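PDB 3OIS: cysteine protease from Xylella fastidiosa, which probably hydrolyses peptide bonds as a papain-family (C1) cysteine peptidase and also binds the nucleotide uridine diphosphate. Local coordinates for residues W214-I224 with W257-W268. Sequence-based numbering, arbitrary orientation. Where two conformers were deposited one is given.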
# COMPACT_ATOMS: atom_id res chain seq x y z
N TRP A 214 11.90 -3.81 13.89
CA TRP A 214 11.74 -4.64 12.65
C TRP A 214 12.85 -4.32 11.60
O TRP A 214 13.50 -5.24 11.08
CB TRP A 214 10.32 -4.37 12.07
CG TRP A 214 10.00 -5.18 10.84
CD1 TRP A 214 10.42 -6.49 10.56
CD2 TRP A 214 9.26 -4.74 9.72
NE1 TRP A 214 9.91 -6.88 9.33
CE2 TRP A 214 9.17 -5.84 8.80
CE3 TRP A 214 8.56 -3.55 9.41
CZ2 TRP A 214 8.48 -5.72 7.57
CZ3 TRP A 214 7.87 -3.45 8.28
CH2 TRP A 214 7.83 -4.51 7.31
N VAL A 215 13.10 -3.02 11.32
CA VAL A 215 13.92 -2.66 10.18
C VAL A 215 15.34 -2.33 10.53
O VAL A 215 16.13 -2.09 9.63
CB VAL A 215 13.34 -1.43 9.37
CG1 VAL A 215 11.98 -1.76 8.82
CG2 VAL A 215 13.24 -0.17 10.24
N GLY A 216 15.65 -2.30 11.81
CA GLY A 216 17.01 -1.85 12.24
C GLY A 216 18.09 -2.84 11.77
O GLY A 216 17.92 -4.09 11.83
N ASN A 217 19.17 -2.26 11.23
CA ASN A 217 20.27 -2.98 10.57
C ASN A 217 19.81 -3.86 9.39
O ASN A 217 20.50 -4.79 9.03
CB ASN A 217 21.07 -3.81 11.59
CG ASN A 217 21.55 -2.98 12.73
OD1 ASN A 217 21.98 -1.86 12.49
ND2 ASN A 217 21.45 -3.49 13.98
N ASN A 218 18.64 -3.54 8.79
CA ASN A 218 17.96 -4.36 7.84
C ASN A 218 17.81 -5.83 8.28
O ASN A 218 17.83 -6.76 7.43
CB ASN A 218 18.61 -4.32 6.48
CG ASN A 218 18.17 -3.13 5.66
OD1 ASN A 218 17.02 -2.67 5.79
ND2 ASN A 218 19.10 -2.53 4.96
N SER A 219 17.63 -6.02 9.58
CA SER A 219 17.46 -7.37 10.16
C SER A 219 16.18 -7.99 9.59
O SER A 219 16.19 -9.12 9.13
CB SER A 219 17.32 -7.37 11.66
OG SER A 219 16.41 -6.33 12.15
N LEU A 220 15.10 -7.21 9.61
CA LEU A 220 13.87 -7.63 8.86
C LEU A 220 13.37 -9.09 9.15
O LEU A 220 13.09 -9.87 8.22
CB LEU A 220 14.02 -7.37 7.35
CG LEU A 220 14.14 -5.86 7.08
CD1 LEU A 220 14.54 -5.70 5.64
CD2 LEU A 220 12.82 -5.23 7.41
N PRO A 221 13.12 -9.41 10.42
CA PRO A 221 12.51 -10.74 10.62
C PRO A 221 11.18 -10.90 9.92
O PRO A 221 10.43 -9.93 9.69
CB PRO A 221 12.35 -10.83 12.16
CG PRO A 221 12.21 -9.28 12.59
CD PRO A 221 13.27 -8.67 11.70
N VAL A 222 10.86 -12.16 9.58
CA VAL A 222 9.59 -12.42 8.86
C VAL A 222 8.41 -12.01 9.76
O VAL A 222 7.43 -11.37 9.25
CB VAL A 222 9.44 -13.91 8.45
CG1 VAL A 222 8.10 -14.11 7.80
CG2 VAL A 222 10.54 -14.27 7.51
N ARG A 223 8.48 -12.35 11.04
CA ARG A 223 7.51 -11.84 11.97
C ARG A 223 7.89 -10.46 12.52
O ARG A 223 8.92 -10.27 13.09
CB ARG A 223 7.31 -12.84 13.17
CG ARG A 223 6.82 -14.22 12.70
CD ARG A 223 6.46 -15.10 13.89
NE ARG A 223 6.14 -16.41 13.30
CZ ARG A 223 5.56 -17.42 13.94
NH1 ARG A 223 5.36 -18.56 13.29
NH2 ARG A 223 5.13 -17.26 15.18
N ILE A 224 7.00 -9.50 12.31
CA ILE A 224 7.24 -8.14 12.79
C ILE A 224 7.04 -8.11 14.32
O ILE A 224 5.98 -8.47 14.80
CB ILE A 224 6.33 -7.16 12.09
CG1 ILE A 224 6.55 -7.27 10.61
CG2 ILE A 224 6.68 -5.73 12.51
CD1 ILE A 224 5.52 -6.29 9.81
N TRP A 257 9.42 -4.48 -1.01
CA TRP A 257 10.90 -4.32 -0.84
C TRP A 257 11.60 -5.47 -1.56
O TRP A 257 12.79 -5.78 -1.26
CB TRP A 257 11.31 -4.31 0.65
CG TRP A 257 10.76 -3.08 1.38
CD1 TRP A 257 10.24 -1.91 0.80
CD2 TRP A 257 10.54 -2.96 2.80
NE1 TRP A 257 9.79 -1.04 1.83
CE2 TRP A 257 9.96 -1.69 3.04
CE3 TRP A 257 10.83 -3.80 3.90
CZ2 TRP A 257 9.66 -1.26 4.35
CZ3 TRP A 257 10.55 -3.36 5.18
CH2 TRP A 257 9.91 -2.12 5.40
N GLY A 258 10.98 -5.98 -2.61
CA GLY A 258 11.60 -7.13 -3.36
C GLY A 258 11.42 -8.49 -2.70
O GLY A 258 10.88 -8.61 -1.56
N ASN A 259 11.85 -9.55 -3.43
CA ASN A 259 11.62 -10.92 -2.93
C ASN A 259 12.77 -11.56 -2.14
O ASN A 259 12.70 -12.79 -1.80
CB ASN A 259 11.10 -11.84 -4.06
CG ASN A 259 12.17 -12.20 -5.09
OD1 ASN A 259 11.89 -12.98 -6.04
ND2 ASN A 259 13.38 -11.71 -4.92
N ASN A 260 13.80 -10.75 -1.82
CA ASN A 260 14.94 -11.27 -1.08
C ASN A 260 14.88 -10.85 0.37
O ASN A 260 15.88 -10.95 1.10
CB ASN A 260 16.26 -10.80 -1.73
CG ASN A 260 16.38 -11.24 -3.16
OD1 ASN A 260 16.72 -10.44 -4.05
ND2 ASN A 260 16.04 -12.53 -3.43
N VAL A 261 13.73 -10.33 0.79
CA VAL A 261 13.50 -10.13 2.24
C VAL A 261 12.21 -10.86 2.67
O VAL A 261 11.38 -11.16 1.82
CB VAL A 261 13.42 -8.54 2.62
CG1 VAL A 261 14.78 -7.92 2.30
CG2 VAL A 261 12.20 -7.87 1.89
N GLY A 262 12.03 -11.10 3.95
CA GLY A 262 10.82 -11.81 4.48
C GLY A 262 10.79 -13.20 3.83
O GLY A 262 11.83 -13.80 3.63
N GLU A 263 9.58 -13.66 3.50
CA GLU A 263 9.33 -14.95 2.80
C GLU A 263 8.83 -14.54 1.43
O GLU A 263 7.66 -14.23 1.25
CB GLU A 263 8.32 -15.80 3.58
CG GLU A 263 8.86 -16.37 4.87
CD GLU A 263 7.79 -17.09 5.74
OE1 GLU A 263 6.58 -16.89 5.52
OE2 GLU A 263 8.11 -17.86 6.68
N ASP A 264 9.78 -14.48 0.48
CA ASP A 264 9.52 -14.02 -0.88
C ASP A 264 8.87 -12.67 -0.89
O ASP A 264 8.02 -12.38 -1.72
CB ASP A 264 8.62 -14.98 -1.66
CG ASP A 264 9.34 -15.68 -2.73
OD1 ASP A 264 10.01 -15.00 -3.58
OD2 ASP A 264 9.24 -16.92 -2.68
N GLY A 265 9.30 -11.84 0.04
CA GLY A 265 8.74 -10.46 0.04
C GLY A 265 7.55 -10.29 0.97
O GLY A 265 7.04 -9.15 1.12
N TYR A 266 7.04 -11.36 1.56
CA TYR A 266 5.90 -11.30 2.47
C TYR A 266 6.32 -11.38 3.96
O TYR A 266 7.40 -11.98 4.32
CB TYR A 266 4.91 -12.47 2.20
CG TYR A 266 4.15 -12.28 0.89
CD1 TYR A 266 4.79 -12.47 -0.40
CD2 TYR A 266 2.82 -11.84 0.89
CE1 TYR A 266 4.09 -12.29 -1.57
CE2 TYR A 266 2.14 -11.63 -0.33
CZ TYR A 266 2.78 -11.81 -1.53
OH TYR A 266 2.09 -11.58 -2.68
N PHE A 267 5.50 -10.82 4.83
CA PHE A 267 5.76 -10.81 6.28
C PHE A 267 4.50 -11.12 7.06
O PHE A 267 3.38 -11.18 6.49
CB PHE A 267 6.28 -9.40 6.69
CG PHE A 267 7.61 -9.06 6.09
CD1 PHE A 267 7.74 -8.49 4.80
CD2 PHE A 267 8.77 -9.24 6.88
CE1 PHE A 267 9.06 -8.12 4.29
CE2 PHE A 267 10.07 -8.85 6.41
CZ PHE A 267 10.22 -8.31 5.11
N TRP A 268 4.66 -11.34 8.36
CA TRP A 268 3.57 -11.58 9.28
C TRP A 268 3.53 -10.48 10.30
O TRP A 268 4.59 -10.15 10.92
CB TRP A 268 3.82 -12.86 10.09
CG TRP A 268 3.62 -14.21 9.35
CD1 TRP A 268 4.58 -15.19 9.15
CD2 TRP A 268 2.37 -14.78 8.87
NE1 TRP A 268 4.03 -16.31 8.55
CE2 TRP A 268 2.69 -16.07 8.33
CE3 TRP A 268 1.05 -14.30 8.78
CZ2 TRP A 268 1.73 -16.87 7.72
CZ3 TRP A 268 0.09 -15.15 8.24
CH2 TRP A 268 0.45 -16.40 7.68
O HOH W 1 14.08 -10.59 5.83
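An aromatic cluster of Trp214, Trp257 and Phe267, flanked by a single backbone bridge between Arg223 and Trp268, joins the end of helix 212-215 and the loop after it to residues 257-268, which run from a loop into strand 266-270 of the papain-type antiparallel sheet. Two nearly straight hydrogen bonds define the bridge: Trp268 N donates to Val222 O at 2.9 Å (175°), and Ile224 N donates to Trp268 O. Trp214 and Phe267 meet edge-to-face, with planes at 87° and Trp214 CZ2 over the centre of the phenyl ring. With CG of Trp214 anti to the backbone N (chi1 -178°), the indole extends into the contact; its NE1 also makes a weak bond to Pro221 O, the carbonyl that lies 3.3 Å from Phe267 CD2 at the phenyl edge. Gly262 CA lies over the opposite phenyl face, offset toward the rim. Trp257 meets Trp214 obliquely, CZ3 lying 3.6 Å from Trp214 CH2, while Leu220 CD2 packs 3.7 Å from the same Trp257 CZ3. Val222 lays CG1 3.6 Å from Glu263 CD, whose carboxylate is salt-bridged to Arg252. A water links the loops, donating to Leu220 O and accepting from Gly262 N at 2.8 Å. Beyond the cluster, Trp257 stacks on His237 and bonds through NE1 to Gly32 O, and Phe267 and Ile224 both rest on Ile253 of strand 250-254, the antiparallel partner of strand 266-270.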